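Long-range contacts in 3-oxoacyl-(Acyl-carrier protein) synthase (Burkholderia xenovorans, PDB 4EFI), which probably acts as a 3-oxoacyl-[acyl-carrier-protein] synthase of the KAS III type, within the thiolase superfamily: residues F93-P98 with V154-S159; V23-S28 with G67-K72; A202-V207 with V332-A337. One frame throughout, in Å; residues are numbered along the deposited sequence. Where two conformers were deposited one is given.

Contact 1 (F93-P98 with V154-S159); sequences FVSQTP and VGDTIS
T97 turns its OG1 between its own backbone N and carbonyl carbon (chi1 51°), which sets this oxygen between D156 and T157. D156 has chi1 -110°, away from any staggered position, and its carboxylate reaches over to residues 95-97. T97 OG1 donates to D156 OD1 at 2.8 Å. It also accepts from T157 N at 2.9 Å. D156 OD1 takes a second donor, Q96 N, at 2.8 Å. Q96 N comes in on the syn side of the oxygen and T97 OG1 on the anti side. The other oxygen, D156 OD2, accepts from Q96 NE2 at 3.0 Å, with amide and carboxylate planes 33° apart. D156 OD2 is also hydrogen-bonded to S302 OG.

The grip lies on the C-terminal side of the V94-V154 pair, which joins two parallel neighbours, strands 90-94 and 149-156, in the six-stranded mixed sheet of this thiolase-like fold. G155 N donates to V94 O at 3.1 Å. V94 and V154 pair on one face of the sheet, CB of V94 being 4.1 Å from CG2 of V154, and helix 130-143 packs on that face. S95 OG accepts from T97 N at 3.0 Å, an ST turn. A water donates to T97 O at 2.8 Å and also hydrogen-bonds T157 OG1.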
ATOM      1  N   PHE A  93      -6.250  10.696  -1.596  1.00 11.09           N
ATOM      2  CA  PHE A  93      -6.244   9.857  -0.388  1.00 11.08           C
ATOM      3  C   PHE A  93      -6.729   8.466  -0.745  1.00 11.27           C
ATOM      4  O   PHE A  93      -7.914   8.261  -1.071  1.00 12.89           O
ATOM      5  CB  PHE A  93      -7.142  10.495   0.698  1.00 11.38           C
ATOM      6  CG  PHE A  93      -7.226   9.695   1.994  1.00 11.94           C
ATOM      7  CD1 PHE A  93      -6.111   9.478   2.768  1.00 13.03           C
ATOM      8  CD2 PHE A  93      -8.428   9.188   2.440  1.00 13.21           C
ATOM      9  CE1 PHE A  93      -6.198   8.764   3.975  1.00 13.37           C
ATOM     10  CE2 PHE A  93      -8.517   8.474   3.625  1.00 13.37           C
ATOM     11  CZ  PHE A  93      -7.415   8.284   4.395  1.00 12.31           C
ATOM     12  N   VAL A  94      -5.816   7.510  -0.728  1.00 10.98           N
ATOM     13  CA  VAL A  94      -6.115   6.114  -1.030  1.00 11.63           C
ATOM     14  C   VAL A  94      -6.129   5.357   0.283  1.00 11.88           C
ATOM     15  O   VAL A  94      -5.106   5.326   1.000  1.00 12.47           O
ATOM     16  CB  VAL A  94      -5.071   5.506  -1.963  1.00 13.42           C
ATOM     17  CG1 VAL A  94      -5.396   4.029  -2.227  1.00 13.95           C
ATOM     18  CG2 VAL A  94      -5.019   6.309  -3.256  1.00 14.82           C
ATOM     19  N   SER A  95      -7.283   4.784   0.612  1.00 10.81           N
ATOM     20  CA  SER A  95      -7.477   4.144   1.893  1.00 11.94           C
ATOM     21  C   SER A  95      -8.783   3.374   1.896  1.00 12.46           C
ATOM     22  O   SER A  95      -9.704   3.689   1.128  1.00 13.67           O
ATOM     23  CB  SER A  95      -7.540   5.182   2.998  1.00 13.01           C
ATOM     24  OG  SER A  95      -7.661   4.589   4.297  1.00 12.78           O
ATOM     25  N   GLN A  96      -8.868   2.369   2.755  1.00 11.75           N
ATOM     26  CA  GLN A  96     -10.110   1.655   3.021  1.00 11.22           C
ATOM     27  C   GLN A  96     -10.702   2.036   4.385  1.00 11.98           C
ATOM     28  O   GLN A  96     -11.735   1.492   4.761  1.00 12.48           O
ATOM     29  CB  GLN A  96      -9.839   0.158   2.966  1.00 12.55           C
ATOM     30  CG  GLN A  96      -9.323  -0.268   1.612  1.00 15.02           C
ATOM     31  CD  GLN A  96      -8.810  -1.680   1.577  1.00 15.88           C
ATOM     32  OE1 GLN A  96      -9.324  -2.507   0.840  1.00 15.20           O
ATOM     33  NE2 GLN A  96      -7.779  -1.943   2.342  1.00 16.06           N
ATOM     34  N   THR A  97     -10.039   2.953   5.101  1.00 12.05           N
ATOM     35  CA  THR A  97     -10.425   3.295   6.465  1.00 12.05           C
ATOM     36  C   THR A  97     -10.536   4.814   6.659  1.00 13.14           C
ATOM     37  O   THR A  97      -9.863   5.402   7.499  1.00 11.86           O
ATOM     38  CB  THR A  97      -9.513   2.597   7.509  1.00 13.10           C
ATOM     39  OG1 THR A  97      -8.121   2.819   7.196  1.00 12.74           O
ATOM     40  CG2 THR A  97      -9.795   1.093   7.529  1.00 14.11           C
ATOM     41  N   PRO A  98     -11.398   5.450   5.871  1.00 11.92           N
ATOM     42  CA  PRO A  98     -11.571   6.904   5.954  1.00 12.38           C
ATOM     43  C   PRO A  98     -12.195   7.366   7.285  1.00 11.70           C
ATOM     44  O   PRO A  98     -12.862   6.592   7.966  1.00 12.28           O
ATOM     45  CB  PRO A  98     -12.522   7.187   4.798  1.00 13.63           C
ATOM     46  CG  PRO A  98     -13.340   5.942   4.691  1.00 15.04           C
ATOM     47  CD  PRO A  98     -12.370   4.832   4.948  1.00 12.05           C
ATOM     48  N   VAL A 154      -1.526   7.698   1.252  1.00 10.70           N
ATOM     49  CA  VAL A 154      -1.878   6.302   1.077  1.00 11.19           C
ATOM     50  C   VAL A 154      -1.692   5.628   2.437  1.00 11.90           C
ATOM     51  O   VAL A 154      -0.574   5.581   2.973  1.00 12.11           O
ATOM     52  CB  VAL A 154      -1.033   5.628  -0.011  1.00 12.39           C
ATOM     53  CG1 VAL A 154      -1.451   4.149  -0.166  1.00 12.93           C
ATOM     54  CG2 VAL A 154      -1.167   6.406  -1.317  1.00 11.72           C
ATOM     55  N   GLY A 155      -2.784   5.163   3.035  1.00 12.34           N
ATOM     56  CA  GLY A 155      -2.690   4.669   4.402  1.00 12.75           C
ATOM     57  C   GLY A 155      -3.912   3.889   4.813  1.00 12.77           C
ATOM     58  O   GLY A 155      -4.964   3.947   4.172  1.00 12.61           O
ATOM     59  N   ASP A 156      -3.784   3.161   5.913  1.00 11.21           N
ATOM     60  CA  ASP A 156      -4.894   2.352   6.402  1.00 11.92           C
ATOM     61  C   ASP A 156      -4.681   2.048   7.870  1.00 13.43           C
ATOM     62  O   ASP A 156      -3.530   1.998   8.351  1.00 14.64           O
ATOM     63  CB  ASP A 156      -4.983   1.016   5.649  1.00 12.29           C
ATOM     64  CG  ASP A 156      -6.180   0.916   4.722  1.00 12.38           C
ATOM     65  OD1 ASP A 156      -7.213   1.587   4.909  1.00 12.96           O
ATOM     66  OD2 ASP A 156      -6.071   0.118   3.772  1.00 16.73           O
ATOM     67  N   THR A 157      -5.777   1.804   8.573  1.00 12.12           N
ATOM     68  CA  THR A 157      -5.714   1.221   9.914  1.00 12.44           C
ATOM     69  C   THR A 157      -6.587  -0.043   9.896  1.00 11.56           C
ATOM     70  O   THR A 157      -7.653  -0.099  10.496  1.00 12.58           O
ATOM     71  CB  THR A 157      -6.175   2.176  11.028  1.00 12.88           C
ATOM     72  OG1 THR A 157      -7.530   2.561  10.804  1.00 12.95           O
ATOM     73  CG2 THR A 157      -5.318   3.432  11.074  1.00 14.52           C
ATOM     74  N   ILE A 158      -6.132  -1.074   9.192  1.00 12.52           N
ATOM     75  CA  ILE A 158      -6.917  -2.298   9.070  1.00 14.03           C
ATOM     76  C   ILE A 158      -7.113  -2.960  10.423  1.00 13.90           C
ATOM     77  O   ILE A 158      -8.053  -3.744  10.607  1.00 13.71           O
ATOM     78  CB  ILE A 158      -6.286  -3.318   8.089  1.00 15.55           C
ATOM     79  CG1 ILE A 158      -6.271  -2.735   6.681  1.00 18.78           C
ATOM     80  CG2 ILE A 158      -6.998  -4.684   8.135  1.00 16.58           C
ATOM     81  CD1 ILE A 158      -7.620  -2.323   6.142  1.00 21.41           C
ATOM     82  N   SER A 159      -6.264  -2.664  11.401  1.00 13.05           N
ATOM     83  CA  SER A 159      -6.459  -3.243  12.731  1.00 14.29           C
ATOM     84  C   SER A 159      -7.873  -2.966  13.269  1.00 14.45           C
ATOM     85  O   SER A 159      -8.409  -3.778  14.038  1.00 16.30           O
ATOM     86  CB  SER A 159      -5.416  -2.721  13.725  1.00 14.93           C
ATOM     87  OG  SER A 159      -5.672  -1.376  14.002  1.00 16.37           O
TER
HETATM   88  O   HOH W   1      -8.520   4.968   9.893  1.00 12.51           O

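Contact 2 (V23-S28 with G67-K72); sequences VSCVPS and GDLCRK
C25 and P27 meet L69 and K72 where strand 17-26 lies against helix 66-81. This is a helix packed on one face of the six-stranded mixed sheet, part of the layered alpha/beta architecture of the thiolase superfamily. The axes of strand 23-26 and helix 67-72 pass 7.2 Å apart, and their directions differ by 136°.

V23 points to the helix but meets its later turns, at A73, K76 and L77. S24 points the other way, to helix 305-313, where its OG is hydrogen-bonded to T311 OG1. C25 points at the helix again and makes the main contact. Its CB lies 3.4 Å from L69 O, on the helix backbone. Its SG stands anti to the backbone N (chi1 180°), and this brings the sulfur against both L69 and K72. C25 SG is 4.0 Å from L69 CD2 and 3.9 Å from K72 CB. The K72 chain is extended beyond CG, and its CD also comes within 4.1 Å of C25 SG before the amine end leads away.

V26 turns its side chain from the helix, and its carbonyl carbon is what approaches L69 CD2. P27 then ends the contact against the leucine methyls. The two side chains cross at about a right angle, and P27 CD rests near both methyls of L69, 4.1 Å from CD2. The side-chain contacts are made by methyl, methylene and sulfur atoms, with the carbonyls of L69 and C25 packed beside them. Elsewhere on the helix, R71 NH1 forms a salt bridge with D68 OD1 one turn back, at 2.9 Å, on the anti side of that oxygen.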
ATOM      1  N   VAL A  23       7.379   9.891   2.927  1.00 10.74           N
ATOM      2  CA  VAL A  23       7.463   9.713   4.370  1.00 11.28           C
ATOM      3  C   VAL A  23       6.352   8.765   4.838  1.00 10.18           C
ATOM      4  O   VAL A  23       5.188   8.879   4.392  1.00 11.54           O
ATOM      5  CB  VAL A  23       7.340  11.045   5.131  1.00 12.19           C
ATOM      6  CG1 VAL A  23       7.309  10.837   6.636  1.00 12.11           C
ATOM      7  CG2 VAL A  23       8.487  11.968   4.757  1.00 13.38           C
ATOM      8  N   SER A  24       6.686   7.881   5.763  1.00 10.06           N
ATOM      9  CA  SER A  24       5.710   6.995   6.403  1.00 10.21           C
ATOM     10  C   SER A  24       5.581   7.381   7.858  1.00 11.75           C
ATOM     11  O   SER A  24       6.585   7.746   8.490  1.00 12.83           O
ATOM     12  CB  SER A  24       6.162   5.541   6.333  1.00 11.92           C
ATOM     13  OG  SER A  24       6.341   5.107   4.998  1.00 13.75           O
ATOM     14  N   CYS A  25       4.384   7.244   8.403  1.00 10.71           N
ATOM     15  CA  CYS A  25       4.122   7.444   9.826  1.00 11.10           C
ATOM     16  C   CYS A  25       3.379   6.224  10.354  1.00 11.59           C
ATOM     17  O   CYS A  25       2.322   5.824   9.827  1.00 12.62           O
ATOM     18  CB  CYS A  25       3.274   8.698  10.062  1.00 11.53           C
ATOM     19  SG  CYS A  25       2.904   8.992  11.814  1.00 13.72           S
ATOM     20  N   VAL A  26       3.919   5.612  11.395  1.00 11.31           N
ATOM     21  CA  VAL A  26       3.313   4.458  12.047  1.00 11.97           C
ATOM     22  C   VAL A  26       2.905   4.801  13.476  1.00 12.20           C
ATOM     23  O   VAL A  26       3.512   5.652  14.119  1.00 13.00           O
ATOM     24  CB  VAL A  26       4.250   3.230  12.063  1.00 12.19           C
ATOM     25  CG1 VAL A  26       4.499   2.765  10.659  1.00 13.88           C
ATOM     26  CG2 VAL A  26       5.589   3.520  12.799  1.00 14.51           C
ATOM     27  N   PRO A  27       1.863   4.147  14.000  1.00 11.94           N
ATOM     28  CA  PRO A  27       1.547   4.301  15.423  1.00 12.24           C
ATOM     29  C   PRO A  27       2.750   3.956  16.278  1.00 12.30           C
ATOM     30  O   PRO A  27       3.485   3.022  16.005  1.00 13.19           O
ATOM     31  CB  PRO A  27       0.385   3.307  15.631  1.00 12.92           C
ATOM     32  CG  PRO A  27      -0.263   3.243  14.298  1.00 12.53           C
ATOM     33  CD  PRO A  27       0.895   3.286  13.315  1.00 12.13           C
ATOM     34  N   SER A  28       2.932   4.701  17.362  1.00 12.66           N
ATOM     35  CA  SER A  28       3.977   4.413  18.323  1.00 14.02           C
ATOM     36  C   SER A  28       3.661   3.169  19.146  1.00 13.30           C
ATOM     37  O   SER A  28       4.581   2.590  19.714  1.00 14.65           O
ATOM     38  CB  SER A  28       4.225   5.610  19.250  1.00 14.81           C
ATOM     39  OG  SER A  28       3.091   5.914  19.999  1.00 15.61           O
ATOM     40  N   GLY A  67      -6.129   8.871   8.089  1.00 10.33           N
ATOM     41  CA  GLY A  67      -5.982  10.273   7.765  1.00 12.01           C
ATOM     42  C   GLY A  67      -4.982  10.971   8.678  1.00 10.66           C
ATOM     43  O   GLY A  67      -4.233  11.865   8.250  1.00 12.33           O
ATOM     44  N   ASP A  68      -5.037  10.665   9.967  1.00 10.91           N
ATOM     45  CA  ASP A  68      -4.108  11.297  10.913  1.00 12.21           C
ATOM     46  C   ASP A  68      -2.661  10.883  10.606  1.00 12.10           C
ATOM     47  O   ASP A  68      -1.736  11.700  10.679  1.00 12.31           O
ATOM     48  CB  ASP A  68      -4.415  10.890  12.360  1.00 12.87           C
ATOM     49  CG  ASP A  68      -5.746  11.398  12.886  1.00 12.03           C
ATOM     50  OD1 ASP A  68      -6.160  12.532  12.510  1.00 15.06           O
ATOM     51  OD2 ASP A  68      -6.356  10.658  13.688  1.00 13.11           O
ATOM     52  N   LEU A  69      -2.445   9.609  10.330  1.00 11.94           N
ATOM     53  CA  LEU A  69      -1.118   9.100  10.026  1.00 11.98           C
ATOM     54  C   LEU A  69      -0.589   9.743   8.772  1.00 10.86           C
ATOM     55  O   LEU A  69       0.578  10.161   8.714  1.00 11.91           O
ATOM     56  CB  LEU A  69      -1.142   7.577   9.865  1.00 11.26           C
ATOM     57  CG  LEU A  69      -1.534   6.766  11.106  1.00 12.17           C
ATOM     58  CD1 LEU A  69      -1.708   5.295  10.777  1.00 12.18           C
ATOM     59  CD2 LEU A  69      -0.497   6.945  12.212  1.00 13.30           C
ATOM     60  N   CYS A  70      -1.428   9.841   7.746  1.00 11.75           N
ATOM     61  CA  CYS A  70      -1.037  10.536   6.522  1.00 12.09           C
ATOM     62  C   CYS A  70      -0.776  12.012   6.736  1.00 12.39           C
ATOM     63  O   CYS A  70       0.151  12.550   6.131  1.00 12.56           O
ATOM     64  CB  CYS A  70      -2.088  10.367   5.425  1.00 12.33           C
ATOM     65  SG  CYS A  70      -2.272   8.650   4.824  1.00 12.63           S
ATOM     66  N   ARG A  71      -1.553  12.680   7.591  1.00 11.87           N
ATOM     67  CA  ARG A  71      -1.316  14.101   7.884  1.00 12.46           C
ATOM     68  C   ARG A  71       0.073  14.285   8.499  1.00 12.24           C
ATOM     69  O   ARG A  71       0.843  15.158   8.092  1.00 12.55           O
ATOM     70  CB  ARG A  71      -2.353  14.668   8.865  1.00 13.64           C
ATOM     71  CG  ARG A  71      -2.146  16.172   9.145  1.00 16.21           C
ATOM     72  CD  ARG A  71      -2.959  16.721  10.293  1.00 18.49           C
ATOM     73  NE  ARG A  71      -2.706  16.025  11.545  1.00 20.58           N
ATOM     74  CZ  ARG A  71      -3.534  15.163  12.147  1.00 23.98           C
ATOM     75  NH1 ARG A  71      -4.738  14.859  11.662  1.00 17.34           N
ATOM     76  NH2 ARG A  71      -3.145  14.596  13.276  1.00 27.25           N
ATOM     77  N   LYS A  72       0.423  13.470   9.487  1.00 12.03           N
ATOM     78  CA  LYS A  72       1.726  13.605  10.149  1.00 12.91           C
ATOM     79  C   LYS A  72       2.860  13.305   9.169  1.00 12.36           C
ATOM     80  O   LYS A  72       3.873  14.013   9.130  1.00 12.54           O
ATOM     81  CB  LYS A  72       1.783  12.661  11.357  1.00 14.71           C
ATOM     82  CG  LYS A  72       0.816  13.081  12.447  1.00 18.98           C
ATOM     83  CD  LYS A  72       0.689  12.025  13.536  1.00 25.24           C
ATOM     84  CE  LYS A  72      -0.168  12.530  14.697  1.00 34.39           C
ATOM     85  NZ  LYS A  72      -0.883  11.402  15.353  1.00 37.15           N
TER

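Contact 3 (A202-V207 with V332-A337); sequences ARNLIV and VGYSWA
N204 ND2 donates to Y334 OH at 2.9 Å, the direct hydrogen bond of this contact. The hydroxyl lies 25° out of the N204 amide plane, and amide and ring planes are 39° apart. N204 CB also touches the phenol, 3.4 Å from Y334 OH. The other end of the amide, N204 OD1, is held by R222 NH1.

A water stands between the two backbones. It accepts from G333 N at 2.9 Å and lies 2.9 Å from L205 O. Beside it V332-Y334 form the sharp turn between the antiparallel neighbours 323-331 and 335-343, a beta hairpin in the C-terminal half of this thiolase-like fold. The peptide before Y334 is cis, and the backbone angles of G333 would jam a CB against the carbonyl oxygen of V332. A202 CB lies 3.9 Å from G333 O, though its bond points away from 332-337.

The apolar part joins L205 and V332, whose side chains cross at about a right angle. V332 CG2 is 3.7 Å from L205 CD2 and 3.8 Å from L205 CD1. V332 was deposited in two conformers, so this fit is less certain.

Helix 235-257 packs against both segments, with I238 on L205 and the ring of F241 stacked on that of Y334. Strand 205-206 pairs with strand 232-233, while Y334 leads into strand 335-343 of the five-stranded sheet.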
ATOM      1  N   ALA A 202     -14.579 -10.403  -5.380  1.00 15.06           N
ATOM      2  CA  ALA A 202     -15.083  -9.571  -4.293  1.00 15.40           C
ATOM      3  C   ALA A 202     -15.377 -10.386  -3.036  1.00 16.12           C
ATOM      4  O   ALA A 202     -14.983  -9.990  -1.936  1.00 16.31           O
ATOM      5  CB  ALA A 202     -16.341  -8.821  -4.752  1.00 15.66           C
ATOM      6  N   ARG A 203     -16.072 -11.505  -3.188  1.00 15.58           N
ATOM      7  CA  ARG A 203     -16.507 -12.312  -2.045  1.00 16.16           C
ATOM      8  C   ARG A 203     -15.362 -13.024  -1.317  1.00 16.91           C
ATOM      9  O   ARG A 203     -15.592 -13.640  -0.282  1.00 17.79           O
ATOM     10  CB  ARG A 203     -17.557 -13.341  -2.487  1.00 18.84           C
ATOM     11  CG  ARG A 203     -16.981 -14.484  -3.289  1.00 20.67           C
ATOM     12  CD  ARG A 203     -18.070 -15.358  -3.926  1.00 23.78           C
ATOM     13  NE  ARG A 203     -18.996 -15.950  -2.959  1.00 24.57           N
ATOM     14  CZ  ARG A 203     -18.852 -17.148  -2.402  1.00 25.85           C
ATOM     15  NH1 ARG A 203     -17.807 -17.909  -2.687  1.00 24.63           N
ATOM     16  NH2 ARG A 203     -19.764 -17.594  -1.549  1.00 26.99           N
ATOM     17  N   ASN A 204     -14.138 -12.935  -1.837  1.00 15.96           N
ATOM     18  CA  ASN A 204     -12.998 -13.608  -1.210  1.00 15.72           C
ATOM     19  C   ASN A 204     -12.168 -12.703  -0.294  1.00 15.93           C
ATOM     20  O   ASN A 204     -11.303 -13.179   0.434  1.00 16.27           O
ATOM     21  CB  ASN A 204     -12.114 -14.252  -2.281  1.00 16.59           C
ATOM     22  CG  ASN A 204     -12.839 -15.331  -3.018  1.00 19.39           C
ATOM     23  OD1 ASN A 204     -13.693 -16.008  -2.448  1.00 19.69           O
ATOM     24  ND2 ASN A 204     -12.528 -15.498  -4.299  1.00 20.81           N
ATOM     25  N   LEU A 205     -12.451 -11.410  -0.320  1.00 15.51           N
ATOM     26  CA  LEU A 205     -11.750 -10.447   0.527  1.00 14.65           C
ATOM     27  C   LEU A 205     -12.697  -9.270   0.665  1.00 13.78           C
ATOM     28  O   LEU A 205     -12.845  -8.435  -0.246  1.00 13.82           O
ATOM     29  CB  LEU A 205     -10.415 -10.030  -0.105  1.00 19.87           C
ATOM     30  CG  LEU A 205      -9.228  -9.924   0.851  1.00 22.89           C
ATOM     31  CD1 LEU A 205      -7.912  -9.657   0.092  1.00 18.94           C
ATOM     32  CD2 LEU A 205      -9.503  -8.855   1.897  1.00 27.96           C
ATOM     33  N   ILE A 206     -13.386  -9.228   1.809  1.00 13.82           N
ATOM     34  CA  ILE A 206     -14.574  -8.408   1.938  1.00 12.77           C
ATOM     35  C   ILE A 206     -14.882  -8.132   3.412  1.00 13.43           C
ATOM     36  O   ILE A 206     -14.616  -8.963   4.264  1.00 14.10           O
ATOM     37  CB  ILE A 206     -15.792  -9.097   1.223  1.00 13.54           C
ATOM     38  CG1 ILE A 206     -17.042  -8.212   1.272  1.00 13.77           C
ATOM     39  CG2 ILE A 206     -16.082 -10.455   1.815  1.00 14.44           C
ATOM     40  CD1 ILE A 206     -18.067  -8.591   0.213  1.00 15.28           C
ATOM     41  N   VAL A 207     -15.436  -6.945   3.671  1.00 13.87           N
ATOM     42  CA  VAL A 207     -16.100  -6.673   4.953  1.00 13.61           C
ATOM     43  C   VAL A 207     -17.621  -6.766   4.677  1.00 14.17           C
ATOM     44  O   VAL A 207     -18.187  -5.907   4.000  1.00 14.60           O
ATOM     45  CB  VAL A 207     -15.718  -5.285   5.502  1.00 13.96           C
ATOM     46  CG1 VAL A 207     -16.494  -4.972   6.760  1.00 15.56           C
ATOM     47  CG2 VAL A 207     -14.226  -5.232   5.784  1.00 13.91           C
ATOM     48  N   VAL A 332      -7.395  -6.953  -2.632  0.60 14.80           N
ATOM     49  CA  VAL A 332      -8.818  -6.629  -2.586  0.60 11.93           C
ATOM     50  C   VAL A 332      -9.350  -6.181  -3.948  0.60 12.04           C
ATOM     51  O   VAL A 332      -8.772  -5.308  -4.577  0.60 12.66           O
ATOM     52  CB  VAL A 332      -9.102  -5.504  -1.551  0.60 14.15           C
ATOM     53  CG1 VAL A 332     -10.564  -5.136  -1.544  0.60 15.82           C
ATOM     54  CG2 VAL A 332      -8.724  -5.918  -0.165  0.60 15.21           C
ATOM     55  N   GLY A 333     -10.464  -6.760  -4.381  1.00 12.51           N
ATOM     56  CA  GLY A 333     -11.142  -6.302  -5.581  1.00 13.21           C
ATOM     57  C   GLY A 333     -11.856  -7.418  -6.322  1.00 13.30           C
ATOM     58  O   GLY A 333     -13.074  -7.405  -6.425  1.00 13.80           O
ATOM     59  N   TYR A 334     -11.121  -8.403  -6.845  1.00 13.62           N
ATOM     60  CA  TYR A 334      -9.660  -8.411  -6.924  1.00 13.22           C
ATOM     61  C   TYR A 334      -9.102  -7.284  -7.769  1.00 13.48           C
ATOM     62  O   TYR A 334      -9.707  -6.862  -8.760  1.00 12.99           O
ATOM     63  CB  TYR A 334      -9.182  -9.704  -7.576  1.00 13.90           C
ATOM     64  CG  TYR A 334      -9.381 -10.983  -6.815  1.00 14.74           C
ATOM     65  CD1 TYR A 334      -9.326 -11.028  -5.423  1.00 14.02           C
ATOM     66  CD2 TYR A 334      -9.554 -12.166  -7.504  1.00 17.48           C
ATOM     67  CE1 TYR A 334      -9.472 -12.237  -4.745  1.00 16.15           C
ATOM     68  CE2 TYR A 334      -9.690 -13.378  -6.827  1.00 16.62           C
ATOM     69  CZ  TYR A 334      -9.640 -13.394  -5.462  1.00 17.00           C
ATOM     70  OH  TYR A 334      -9.779 -14.596  -4.784  1.00 21.51           O
ATOM     71  N   SER A 335      -7.895  -6.862  -7.430  1.00 12.49           N
ATOM     72  CA  SER A 335      -7.206  -5.818  -8.143  1.00 13.25           C
ATOM     73  C   SER A 335      -5.710  -6.123  -8.095  1.00 12.78           C
ATOM     74  O   SER A 335      -5.212  -6.660  -7.099  1.00 14.47           O
ATOM     75  CB  SER A 335      -7.551  -4.474  -7.490  1.00 13.90           C
ATOM     76  OG  SER A 335      -6.911  -3.404  -8.155  1.00 17.16           O
ATOM     77  N   TRP A 336      -4.993  -5.771  -9.146  1.00 13.18           N
ATOM     78  CA  TRP A 336      -3.537  -5.892  -9.151  1.00 13.29           C
ATOM     79  C   TRP A 336      -2.948  -4.767  -9.985  1.00 13.94           C
ATOM     80  O   TRP A 336      -3.589  -4.265 -10.912  1.00 14.20           O
ATOM     81  CB  TRP A 336      -3.092  -7.259  -9.680  1.00 13.84           C
ATOM     82  CG  TRP A 336      -3.550  -7.588 -11.053  1.00 14.54           C
ATOM     83  CD1 TRP A 336      -2.832  -7.447 -12.196  1.00 15.75           C
ATOM     84  CD2 TRP A 336      -4.812  -8.150 -11.444  1.00 15.35           C
ATOM     85  NE1 TRP A 336      -3.567  -7.854 -13.280  1.00 16.66           N
ATOM     86  CE2 TRP A 336      -4.777  -8.326 -12.841  1.00 15.68           C
ATOM     87  CE3 TRP A 336      -5.964  -8.536 -10.741  1.00 15.52           C
ATOM     88  CZ2 TRP A 336      -5.870  -8.818 -13.565  1.00 16.65           C
ATOM     89  CZ3 TRP A 336      -7.032  -9.052 -11.451  1.00 16.34           C
ATOM     90  CH2 TRP A 336      -6.981  -9.190 -12.850  1.00 18.11           C
ATOM     91  N   ALA A 337      -1.730  -4.347  -9.663  1.00 12.82           N
ATOM     92  CA  ALA A 337      -1.153  -3.200 -10.346  1.00 13.90           C
ATOM     93  C   ALA A 337       0.349  -3.176 -10.168  1.00 12.76           C
ATOM     94  O   ALA A 337       0.869  -3.581  -9.115  1.00 13.50           O
ATOM     95  CB  ALA A 337      -1.773  -1.901  -9.857  1.00 13.56           C
TER
HETATM   96  O   HOH W   2     -11.955  -8.801  -2.962  1.00 14.41           O

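In the fold
From the N terminus, contact 2 comes first. It closes a loop of 38 residues and lays helix 66-81 on strand 17-26. Contact 1 follows and closes 55 residues, joining strands 90-94 and 149-156 of the same six-stranded sheet. Contact 3 closes 124 residues and ties the region around strand 205-206 to the start of strand 335-343, in the five-stranded sheet. The three are in series, so none nests in or crosses another. Contacts 1 and 2 touch where C70 SG packs on V154 N. Contacts 1 and 3 touch through Q96 OE1 and V332 CG2. The centres of contacts 2 and 3 are about 25 Å apart.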